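Local coordinates for thymidylate synthase (Enterobacteria phage T4, PDB 1TIS), which catalyses the methylation of dUMP to dTMP, using 5,10-methylenetetrahydrofolate as the one-carbon donor and leaving dihydrofolate, at residues Gly25-Trp36 and Leu209-Met220. Residues are numbered along the deposited sequence; the frame is centred on the assembly and turned at random.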
loop_
_atom_site.group_PDB
_atom_site.type_symbol
_atom_site.label_atom_id
_atom_site.label_comp_id
_atom_site.label_asym_id
_atom_site.label_seq_id
_atom_site.Cartn_x
_atom_site.Cartn_y
_atom_site.Cartn_z
ATOM N N GLY A 25 9.614 -5.661 -24.307
ATOM C CA GLY A 25 10.559 -5.065 -23.389
ATOM C C GLY A 25 9.900 -3.828 -22.771
ATOM O O GLY A 25 8.969 -3.241 -23.351
ATOM N N THR A 26 10.420 -3.370 -21.638
ATOM C CA THR A 26 9.895 -2.231 -20.906
ATOM C C THR A 26 11.124 -1.631 -20.219
ATOM O O THR A 26 12.122 -2.345 -20.034
ATOM C CB THR A 26 8.877 -2.733 -19.848
ATOM O OG1 THR A 26 8.020 -3.676 -20.461
ATOM C CG2 THR A 26 7.953 -1.661 -19.345
ATOM N N ILE A 27 11.151 -0.342 -19.883
ATOM C CA ILE A 27 12.169 0.224 -18.985
ATOM C C ILE A 27 11.260 0.494 -17.776
ATOM O O ILE A 27 10.154 1.040 -17.982
ATOM C CB ILE A 27 12.762 1.510 -19.629
ATOM C CG1 ILE A 27 14.087 1.110 -20.254
ATOM C CG2 ILE A 27 12.963 2.660 -18.630
ATOM C CD1 ILE A 27 15.278 0.893 -19.281
ATOM N N ALA A 28 11.590 0.129 -16.531
ATOM C CA ALA A 28 10.629 0.234 -15.452
ATOM C C ALA A 28 11.344 0.357 -14.142
ATOM O O ALA A 28 12.477 -0.084 -14.086
ATOM C CB ALA A 28 9.780 -1.001 -15.395
ATOM N N LEU A 29 10.776 0.870 -13.051
ATOM C CA LEU A 29 11.478 1.061 -11.792
ATOM C C LEU A 29 10.410 0.681 -10.778
ATOM O O LEU A 29 9.255 1.117 -10.864
ATOM C CB LEU A 29 11.897 2.563 -11.712
ATOM C CG LEU A 29 12.626 3.320 -10.562
ATOM C CD1 LEU A 29 14.128 3.086 -10.516
ATOM C CD2 LEU A 29 12.459 4.799 -10.836
ATOM N N PHE A 30 10.763 -0.161 -9.813
ATOM C CA PHE A 30 9.838 -0.579 -8.739
ATOM C C PHE A 30 9.964 0.287 -7.488
ATOM O O PHE A 30 11.014 0.301 -6.838
ATOM C CB PHE A 30 10.115 -2.061 -8.361
ATOM C CG PHE A 30 9.371 -2.634 -7.158
ATOM C CD1 PHE A 30 8.003 -2.857 -7.220
ATOM C CD2 PHE A 30 10.090 -2.942 -6.000
ATOM C CE1 PHE A 30 7.362 -3.381 -6.120
ATOM C CE2 PHE A 30 9.438 -3.469 -4.905
ATOM C CZ PHE A 30 8.074 -3.685 -4.974
ATOM N N GLY A 31 8.956 1.035 -7.121
ATOM C CA GLY A 31 9.043 1.757 -5.884
ATOM C C GLY A 31 8.997 3.218 -6.135
ATOM O O GLY A 31 10.009 3.848 -5.970
ATOM N N SER A 32 7.905 3.853 -6.512
ATOM C CA SER A 32 7.880 5.304 -6.709
ATOM C C SER A 32 6.911 5.940 -5.705
ATOM O O SER A 32 6.171 5.230 -5.041
ATOM C CB SER A 32 7.457 5.559 -8.146
ATOM O OG SER A 32 8.039 4.522 -8.934
ATOM N N LYS A 33 6.853 7.248 -5.511
ATOM C CA LYS A 33 5.901 7.944 -4.654
ATOM C C LYS A 33 5.967 9.403 -5.120
ATOM O O LYS A 33 7.016 9.858 -5.589
ATOM C CB LYS A 33 6.320 7.788 -3.204
ATOM C CG LYS A 33 5.689 8.752 -2.213
ATOM C CD LYS A 33 5.755 8.202 -0.783
ATOM C CE LYS A 33 4.748 7.055 -0.729
ATOM N NZ LYS A 33 4.771 6.310 0.508
ATOM N N LEU A 34 4.898 10.170 -5.133
ATOM C CA LEU A 34 4.962 11.575 -5.526
ATOM C C LEU A 34 4.038 12.306 -4.546
ATOM O O LEU A 34 3.319 11.586 -3.846
ATOM C CB LEU A 34 4.429 11.757 -6.934
ATOM C CG LEU A 34 4.968 10.943 -8.102
ATOM C CD1 LEU A 34 4.149 11.313 -9.313
ATOM C CD2 LEU A 34 6.433 11.225 -8.392
ATOM N N ARG A 35 3.953 13.636 -4.383
ATOM C CA ARG A 35 2.953 14.237 -3.502
ATOM C C ARG A 35 2.410 15.467 -4.195
ATOM O O ARG A 35 3.200 16.214 -4.770
ATOM C CB ARG A 35 3.551 14.616 -2.131
ATOM C CG ARG A 35 4.923 15.254 -2.128
ATOM C CD ARG A 35 6.192 14.366 -2.230
ATOM N NE ARG A 35 7.338 15.234 -2.519
ATOM C CZ ARG A 35 8.313 14.909 -3.391
ATOM N NH1 ARG A 35 8.373 13.703 -3.981
ATOM N NH2 ARG A 35 9.281 15.798 -3.668
ATOM N N TRP A 36 1.106 15.733 -4.206
ATOM C CA TRP A 36 0.498 16.865 -4.910
ATOM C C TRP A 36 -0.259 17.751 -3.956
ATOM O O TRP A 36 -0.980 17.223 -3.115
ATOM C CB TRP A 36 -0.561 16.475 -5.967
ATOM C CG TRP A 36 -0.048 15.714 -7.165
ATOM C CD1 TRP A 36 0.441 16.361 -8.258
ATOM C CD2 TRP A 36 0.043 14.359 -7.228
ATOM N NE1 TRP A 36 0.870 15.402 -9.026
ATOM C CE2 TRP A 36 0.657 14.193 -8.457
ATOM C CE3 TRP A 36 -0.277 13.270 -6.447
ATOM C CZ2 TRP A 36 0.956 12.910 -8.907
ATOM C CZ3 TRP A 36 0.027 12.005 -6.901
ATOM C CH2 TRP A 36 0.640 11.822 -8.122
ATOM N N LEU A 209 -2.230 14.969 -2.210
ATOM C CA LEU A 209 -2.495 13.712 -2.891
ATOM C C LEU A 209 -1.178 12.990 -3.005
ATOM O O LEU A 209 -0.302 13.574 -3.623
ATOM C CB LEU A 209 -3.075 13.985 -4.267
ATOM C CG LEU A 209 -3.591 12.826 -5.067
ATOM C CD1 LEU A 209 -4.814 12.188 -4.423
ATOM C CD2 LEU A 209 -3.927 13.352 -6.456
ATOM N N ILE A 210 -0.968 11.779 -2.471
ATOM C CA ILE A 210 0.311 11.065 -2.501
ATOM C C ILE A 210 0.105 9.766 -3.216
ATOM O O ILE A 210 -0.944 9.169 -3.063
ATOM C CB ILE A 210 0.793 10.753 -1.098
ATOM C CG1 ILE A 210 0.665 11.933 -0.173
ATOM C CG2 ILE A 210 2.254 10.423 -1.162
ATOM C CD1 ILE A 210 0.908 11.418 1.256
ATOM N N PHE A 211 1.056 9.222 -3.938
ATOM C CA PHE A 211 0.836 8.013 -4.729
ATOM C C PHE A 211 1.992 7.070 -4.494
ATOM O O PHE A 211 3.125 7.529 -4.722
ATOM C CB PHE A 211 0.754 8.366 -6.235
ATOM C CG PHE A 211 1.259 7.316 -7.222
ATOM C CD1 PHE A 211 0.534 6.176 -7.487
ATOM C CD2 PHE A 211 2.467 7.510 -7.849
ATOM C CE1 PHE A 211 1.018 5.232 -8.373
ATOM C CE2 PHE A 211 2.952 6.568 -8.731
ATOM C CZ PHE A 211 2.226 5.424 -9.000
ATOM N N SER A 212 1.718 5.803 -4.141
ATOM C CA SER A 212 2.803 4.874 -3.928
ATOM C C SER A 212 2.829 3.919 -5.100
ATOM O O SER A 212 1.792 3.397 -5.533
ATOM C CB SER A 212 2.572 4.165 -2.633
ATOM O OG SER A 212 2.421 5.082 -1.552
ATOM N N GLY A 213 3.998 3.646 -5.641
ATOM C CA GLY A 213 4.067 2.834 -6.834
ATOM C C GLY A 213 4.784 1.525 -6.599
ATOM O O GLY A 213 5.685 1.389 -5.757
ATOM N N GLY A 214 4.265 0.590 -7.363
ATOM C CA GLY A 214 4.878 -0.697 -7.424
ATOM C C GLY A 214 5.664 -0.753 -8.721
ATOM O O GLY A 214 6.685 -0.070 -8.895
ATOM N N ASN A 215 5.240 -1.542 -9.686
ATOM C CA ASN A 215 5.985 -1.543 -10.922
ATOM C C ASN A 215 5.550 -0.461 -11.895
ATOM O O ASN A 215 4.678 -0.653 -12.763
ATOM C CB ASN A 215 5.838 -2.873 -11.551
ATOM C CG ASN A 215 6.920 -3.127 -12.560
ATOM O OD1 ASN A 215 7.780 -3.977 -12.361
ATOM N ND2 ASN A 215 6.923 -2.433 -13.684
ATOM N N THR A 216 6.203 0.681 -11.722
ATOM C CA THR A 216 6.120 1.854 -12.604
ATOM C C THR A 216 6.941 1.537 -13.868
ATOM O O THR A 216 8.153 1.286 -13.884
ATOM C CB THR A 216 6.684 3.078 -11.845
ATOM O OG1 THR A 216 5.775 3.362 -10.782
ATOM C CG2 THR A 216 6.834 4.297 -12.713
ATOM N N HIS A 217 6.250 1.516 -14.986
ATOM C CA HIS A 217 6.883 1.099 -16.187
ATOM C C HIS A 217 6.451 1.953 -17.371
ATOM O O HIS A 217 5.336 2.507 -17.382
ATOM C CB HIS A 217 6.533 -0.376 -16.317
ATOM C CG HIS A 217 5.074 -0.834 -16.463
ATOM N ND1 HIS A 217 4.049 -0.400 -17.202
ATOM C CD2 HIS A 217 4.611 -1.940 -15.798
ATOM C CE1 HIS A 217 3.016 -1.186 -17.023
ATOM N NE2 HIS A 217 3.378 -2.105 -16.170
ATOM N N ILE A 218 7.335 2.043 -18.362
ATOM C CA ILE A 218 7.116 2.734 -19.617
ATOM C C ILE A 218 7.330 1.618 -20.630
ATOM O O ILE A 218 8.339 0.915 -20.511
ATOM C CB ILE A 218 8.172 3.805 -19.806
ATOM C CG1 ILE A 218 8.181 4.830 -18.691
ATOM C CG2 ILE A 218 7.884 4.448 -21.147
ATOM C CD1 ILE A 218 9.336 5.819 -18.891
ATOM N N TYR A 219 6.461 1.424 -21.626
ATOM C CA TYR A 219 6.616 0.284 -22.555
ATOM C C TYR A 219 7.638 0.615 -23.618
ATOM O O TYR A 219 7.741 1.800 -23.968
ATOM C CB TYR A 219 5.292 -0.086 -23.283
ATOM C CG TYR A 219 4.257 -0.804 -22.406
ATOM C CD1 TYR A 219 4.555 -2.033 -21.847
ATOM C CD2 TYR A 219 3.048 -0.205 -22.121
ATOM C CE1 TYR A 219 3.666 -2.653 -21.002
ATOM C CE2 TYR A 219 2.158 -0.830 -21.277
ATOM C CZ TYR A 219 2.471 -2.043 -20.716
ATOM O OH TYR A 219 1.598 -2.614 -19.802
ATOM N N MET A 220 8.359 -0.351 -24.192
ATOM C CA MET A 220 9.355 -0.038 -25.212
ATOM C C MET A 220 8.814 0.343 -26.609
ATOM O O MET A 220 9.487 0.217 -27.641
ATOM C CB MET A 220 10.309 -1.236 -25.288
ATOM C CG MET A 220 11.466 -1.129 -24.261
ATOM S SD MET A 220 12.457 -2.627 -23.889
ATOM C CE MET A 220 13.128 -3.139 -25.452
#
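W36, L209 and F211 pack together on one face of a long antiparallel strand pair, at one end of it, in the thymidylate synthase sheet. Strands 26-30 and 33-36 run against 216-219 and 209-213. Strand 205-219 turns a corner at G214 and N215, and 25-36 breaks at G31 and S32 alongside it. W36 buries the most surface. Its chi1 of -66° sets CG beside the backbone N and lays the indole along the neighbouring strand. There CE3 meets CG of L209 at 3.6 Å. The six-membered ring of the indole also reaches F211, with CZ3 3.8 Å from CB. That CB lies at the indole edge, near its plane. L34 sits on the same sheet face, and its CG comes to the edge of the F211 ring. Helix 184-202 packs on W36, L209 and F211. On the opposite face from W36, K33 NZ hydrogen-bonds S32 O of the second subunit. At the other end, H217, I218 and Y219 probably contribute to the dUMP site shared between subunits. At the corner, G214 O accepts from G31 N and T216 N on opposite faces of its plane, and S32 OG hydrogen-bonds T216 OG1 at 3.1 Å.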